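Local coordinates for SusD superfamily protein (Bacteroides fragilis NCTC 9343, PDB 3NQP), which probably binds glycans at the outer membrane as a SusD-family protein, delivering them for uptake, at residues 43-53 against 443-454. Residues are numbered along the deposited sequence; the frame is centred on the assembly and turned at random.
Sequences TITFGELRGGR and DKEFIQEGQRWW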
loop_
_atom_site.group_PDB
_atom_site.type_symbol
_atom_site.label_atom_id
_atom_site.label_comp_id
_atom_site.label_asym_id
_atom_site.label_seq_id
_atom_site.Cartn_x
_atom_site.Cartn_y
_atom_site.Cartn_z
ATOM N N THR A 43 4.569 0.926 1.613
ATOM C CA THR A 43 3.883 -0.063 0.829
ATOM C C THR A 43 4.282 -1.465 1.294
ATOM O O THR A 43 3.408 -2.303 1.618
ATOM C CB THR A 43 4.197 0.132 -0.667
ATOM O OG1 THR A 43 3.575 1.350 -1.120
ATOM C CG2 THR A 43 3.753 -1.063 -1.501
ATOM N N ILE A 44 5.572 -1.719 1.375
ATOM C CA ILE A 44 6.043 -3.102 1.661
ATOM C C ILE A 44 6.116 -3.327 3.193
ATOM O O ILE A 44 5.395 -4.160 3.728
ATOM C CB ILE A 44 7.366 -3.435 1.027
ATOM C CG1 ILE A 44 7.342 -3.218 -0.511
ATOM C CG2 ILE A 44 7.773 -4.874 1.387
ATOM C CD1 ILE A 44 6.414 -4.118 -1.337
ATOM N N THR A 45 6.952 -2.598 3.914
ATOM C CA THR A 45 7.131 -2.877 5.354
ATOM C C THR A 45 5.825 -2.802 6.142
ATOM O O THR A 45 5.484 -3.750 6.845
ATOM C CB THR A 45 8.235 -1.999 5.989
ATOM O OG1 THR A 45 9.339 -1.991 5.078
ATOM C CG2 THR A 45 8.661 -2.537 7.384
ATOM N N PHE A 46 5.091 -1.716 5.958
ATOM C CA PHE A 46 3.853 -1.454 6.691
ATOM C C PHE A 46 2.629 -2.164 6.034
ATOM O O PHE A 46 1.843 -2.802 6.708
ATOM C CB PHE A 46 3.575 0.031 6.712
ATOM C CG PHE A 46 4.509 0.860 7.551
ATOM C CD1 PHE A 46 5.304 0.316 8.564
ATOM C CD2 PHE A 46 4.498 2.231 7.408
ATOM C CE1 PHE A 46 6.112 1.152 9.365
ATOM C CE2 PHE A 46 5.299 3.073 8.234
ATOM C CZ PHE A 46 6.124 2.517 9.185
ATOM N N GLY A 47 2.512 -2.086 4.712
ATOM C CA GLY A 47 1.305 -2.528 4.023
ATOM C C GLY A 47 1.240 -4.010 3.726
ATOM O O GLY A 47 0.143 -4.569 3.710
ATOM N N GLU A 48 2.383 -4.640 3.429
ATOM C CA GLU A 48 2.371 -6.046 2.919
ATOM C C GLU A 48 2.848 -7.086 3.920
ATOM O O GLU A 48 2.240 -8.140 4.055
ATOM C CB GLU A 48 3.321 -6.222 1.716
ATOM C CG GLU A 48 2.922 -5.626 0.466
ATOM C CD GLU A 48 1.858 -6.367 -0.295
ATOM O OE1 GLU A 48 1.723 -7.610 -0.227
ATOM O OE2 GLU A 48 1.194 -5.659 -1.044
ATOM N N LEU A 49 3.983 -6.821 4.579
ATOM C CA LEU A 49 4.713 -7.935 5.211
ATOM C C LEU A 49 3.980 -8.710 6.293
ATOM O O LEU A 49 4.199 -9.905 6.433
ATOM C CB LEU A 49 6.075 -7.501 5.731
ATOM C CG LEU A 49 7.169 -7.095 4.726
ATOM C CD1 LEU A 49 8.439 -6.740 5.521
ATOM C CD2 LEU A 49 7.455 -8.143 3.596
ATOM N N ARG A 50 3.182 -8.037 7.107
ATOM C CA ARG A 50 2.433 -8.719 8.179
ATOM C C ARG A 50 1.160 -9.402 7.669
ATOM O O ARG A 50 0.392 -9.949 8.462
ATOM C CB ARG A 50 2.080 -7.720 9.284
ATOM C CG ARG A 50 3.280 -7.230 10.051
ATOM C CD ARG A 50 2.835 -6.391 11.273
ATOM N NE ARG A 50 2.270 -7.277 12.295
ATOM C CZ ARG A 50 1.874 -6.947 13.516
ATOM N NH1 ARG A 50 1.907 -5.697 13.948
ATOM N NH2 ARG A 50 1.421 -7.903 14.316
ATOM N N GLY A 51 0.938 -9.338 6.357
ATOM C CA GLY A 51 -0.281 -9.868 5.729
ATOM C C GLY A 51 -0.502 -11.378 5.675
ATOM O O GLY A 51 -1.504 -11.786 5.159
ATOM N N GLY A 52 0.409 -12.212 6.188
ATOM C CA GLY A 52 0.116 -13.641 6.343
ATOM C C GLY A 52 0.343 -14.444 5.080
ATOM O O GLY A 52 -0.092 -15.589 4.974
ATOM N N ARG A 53 1.006 -13.866 4.099
ATOM C CA ARG A 53 1.227 -14.603 2.853
ATOM C C ARG A 53 2.640 -14.626 2.313
ATOM O O ARG A 53 2.863 -15.022 1.138
ATOM C CB ARG A 53 0.256 -14.137 1.770
ATOM C CG ARG A 53 0.205 -12.681 1.536
ATOM C CD ARG A 53 -0.882 -12.386 0.437
ATOM N NE ARG A 53 -0.785 -10.996 0.075
ATOM C CZ ARG A 53 -1.465 -10.377 -0.882
ATOM N NH1 ARG A 53 -2.344 -11.029 -1.631
ATOM N NH2 ARG A 53 -1.265 -9.059 -1.072
ATOM N N ASP A 443 -6.757 -8.917 -2.468
ATOM C CA ASP A 443 -5.602 -9.809 -2.372
ATOM C C ASP A 443 -5.017 -10.106 -3.742
ATOM O O ASP A 443 -3.818 -10.252 -3.883
ATOM C CB ASP A 443 -6.003 -11.164 -1.738
ATOM C CG ASP A 443 -6.157 -11.097 -0.233
ATOM O OD1 ASP A 443 -5.769 -10.060 0.377
ATOM O OD2 ASP A 443 -6.724 -12.081 0.319
ATOM N N LYS A 444 -5.889 -10.269 -4.726
ATOM C CA LYS A 444 -5.480 -10.482 -6.104
ATOM C C LYS A 444 -5.064 -9.216 -6.852
ATOM O O LYS A 444 -4.112 -9.251 -7.666
ATOM C CB LYS A 444 -6.584 -11.146 -6.876
ATOM C CG LYS A 444 -6.827 -12.582 -6.526
ATOM C CD LYS A 444 -8.069 -13.052 -7.290
ATOM C CE LYS A 444 -8.502 -14.390 -6.778
ATOM N NZ LYS A 444 -9.575 -14.951 -7.609
ATOM N N GLU A 445 -5.794 -8.118 -6.608
ATOM C CA GLU A 445 -5.634 -6.881 -7.382
ATOM C C GLU A 445 -4.357 -6.126 -6.969
ATOM O O GLU A 445 -3.690 -5.499 -7.808
ATOM C CB GLU A 445 -6.864 -5.982 -7.209
ATOM C CG GLU A 445 -6.939 -4.706 -8.032
ATOM C CD GLU A 445 -7.015 -4.963 -9.545
ATOM O OE1 GLU A 445 -7.402 -6.064 -9.959
ATOM O OE2 GLU A 445 -6.684 -4.056 -10.300
ATOM N N PHE A 446 -4.038 -6.189 -5.685
ATOM C CA PHE A 446 -3.051 -5.300 -5.073
ATOM C C PHE A 446 -1.800 -5.985 -4.469
ATOM O O PHE A 446 -1.195 -5.508 -3.513
ATOM C CB PHE A 446 -3.736 -4.479 -4.007
ATOM C CG PHE A 446 -4.783 -3.599 -4.517
ATOM C CD1 PHE A 446 -4.472 -2.559 -5.390
ATOM C CD2 PHE A 446 -6.117 -3.779 -4.149
ATOM C CE1 PHE A 446 -5.467 -1.749 -5.889
ATOM C CE2 PHE A 446 -7.098 -2.946 -4.641
ATOM C CZ PHE A 446 -6.766 -1.937 -5.519
ATOM N N ILE A 447 -1.403 -7.085 -5.065
ATOM C CA ILE A 447 -0.112 -7.705 -4.757
ATOM C C ILE A 447 0.992 -6.662 -4.933
ATOM O O ILE A 447 1.107 -6.034 -5.981
ATOM C CB ILE A 447 0.132 -8.964 -5.626
ATOM C CG1 ILE A 447 -0.808 -10.100 -5.156
ATOM C CG2 ILE A 447 1.612 -9.440 -5.509
ATOM C CD1 ILE A 447 -0.766 -11.352 -5.973
ATOM N N GLN A 448 1.761 -6.459 -3.861
ATOM C CA GLN A 448 2.903 -5.586 -3.854
ATOM C C GLN A 448 2.494 -4.105 -3.873
ATOM O O GLN A 448 3.286 -3.277 -4.252
ATOM C CB GLN A 448 3.854 -5.900 -5.014
ATOM C CG GLN A 448 5.287 -5.520 -4.733
ATOM C CD GLN A 448 6.182 -5.756 -5.916
ATOM O OE1 GLN A 448 6.027 -5.115 -6.955
ATOM N NE2 GLN A 448 7.165 -6.655 -5.748
ATOM N N GLU A 449 1.248 -3.828 -3.465
ATOM C CA GLU A 449 0.661 -2.477 -3.436
ATOM C C GLU A 449 0.123 -2.119 -2.035
ATOM O O GLU A 449 -0.585 -1.133 -1.868
ATOM C CB GLU A 449 -0.408 -2.352 -4.516
ATOM C CG GLU A 449 0.115 -2.173 -5.918
ATOM C CD GLU A 449 -1.011 -1.987 -6.887
ATOM O OE1 GLU A 449 -1.568 -3.046 -7.342
ATOM O OE2 GLU A 449 -1.363 -0.796 -7.165
ATOM N N GLY A 450 0.543 -2.870 -1.020
ATOM C CA GLY A 450 0.529 -2.372 0.355
ATOM C C GLY A 450 -0.828 -2.314 1.053
ATOM O O GLY A 450 -1.063 -1.433 1.890
ATOM N N GLN A 451 -1.726 -3.231 0.712
ATOM C CA GLN A 451 -3.042 -3.215 1.316
ATOM C C GLN A 451 -3.356 -4.283 2.396
ATOM O O GLN A 451 -4.158 -4.022 3.332
ATOM C CB GLN A 451 -4.093 -3.332 0.229
ATOM C CG GLN A 451 -4.045 -2.228 -0.838
ATOM C CD GLN A 451 -4.311 -0.871 -0.278
ATOM O OE1 GLN A 451 -5.377 -0.599 0.290
ATOM N NE2 GLN A 451 -3.312 0.011 -0.393
ATOM N N ARG A 452 -2.797 -5.477 2.243
ATOM C CA ARG A 452 -3.338 -6.598 2.994
ATOM C C ARG A 452 -3.268 -6.447 4.518
ATOM O O ARG A 452 -4.230 -6.804 5.231
ATOM C CB ARG A 452 -2.739 -7.945 2.593
ATOM C CG ARG A 452 -3.571 -9.094 3.206
ATOM C CD ARG A 452 -3.245 -10.465 2.594
ATOM N NE ARG A 452 -4.464 -11.239 2.467
ATOM C CZ ARG A 452 -4.915 -12.160 3.303
ATOM N NH1 ARG A 452 -4.199 -12.588 4.340
ATOM N NH2 ARG A 452 -6.077 -12.729 3.033
ATOM N N TRP A 453 -2.181 -5.913 5.031
ATOM C CA TRP A 453 -2.095 -5.753 6.503
ATOM C C TRP A 453 -3.217 -4.834 6.939
ATOM O O TRP A 453 -3.894 -5.093 7.934
ATOM C CB TRP A 453 -0.731 -5.191 6.962
ATOM C CG TRP A 453 -0.688 -4.866 8.486
ATOM C CD1 TRP A 453 -0.437 -3.682 9.032
ATOM C CD2 TRP A 453 -0.957 -5.773 9.567
ATOM N NE1 TRP A 453 -0.534 -3.749 10.413
ATOM C CE2 TRP A 453 -0.829 -5.039 10.763
ATOM C CE3 TRP A 453 -1.262 -7.133 9.640
ATOM C CZ2 TRP A 453 -1.016 -5.607 11.994
ATOM C CZ3 TRP A 453 -1.451 -7.696 10.874
ATOM C CH2 TRP A 453 -1.311 -6.934 12.034
ATOM N N TRP A 454 -3.414 -3.744 6.183
ATOM C CA TRP A 454 -4.472 -2.782 6.542
ATOM C C TRP A 454 -5.875 -3.429 6.447
ATOM O O TRP A 454 -6.720 -3.283 7.351
ATOM C CB TRP A 454 -4.352 -1.504 5.714
ATOM C CG TRP A 454 -2.996 -0.816 5.818
ATOM C CD1 TRP A 454 -2.285 -0.253 4.806
ATOM C CD2 TRP A 454 -2.264 -0.549 7.017
ATOM N NE1 TRP A 454 -1.127 0.323 5.306
ATOM C CE2 TRP A 454 -1.105 0.146 6.660
ATOM C CE3 TRP A 454 -2.482 -0.834 8.363
ATOM C CZ2 TRP A 454 -0.163 0.547 7.592
ATOM C CZ3 TRP A 454 -1.522 -0.439 9.292
ATOM C CH2 TRP A 454 -0.393 0.235 8.892
HETATM O O HOH W 1 0.965 1.359 -0.417
HETATM O O HOH W 2 -1.404 -5.860 -0.496
#
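G47 and G450 pack backbone to backbone, with their CA atoms 3.8 Å apart. G47 CA makes a CA-H...O contact with G450 O (3.4 Å). Beside them, W453 N donates to G47 O, which ties G47 to the first turn of helix 452-458. R50 lies alongside W453. Its CB sits over the six-membered ring, and a bend at chi3 (73°) lays the guanidinium flat on the indole, planes 18° apart. K491 O and Q73 bind that guanidinium from outside. E48 reaches the turn 446-449 with OE2, which accepts from G450 N (2.9 Å) on its anti side and from a water that also bonds Q451 N. Y319 holds OE1. R53 extends to D443 O through NH1 (2.8 Å), while R452 CD lies over one face of its guanidinium. R452 grips the D443 carboxylate side-on and gives NH1 to G51 O (2.9 Å). D443 is thus held. The side of partly exposed E449 is looser: its CB points away and a water joins its O to T43 OG1. The contact joins N-terminal and C-terminal family regions near the centre of the chain. Buried E48 and partly exposed D443 probably offset the charges of R53 and R452, so two arginines can pack closely.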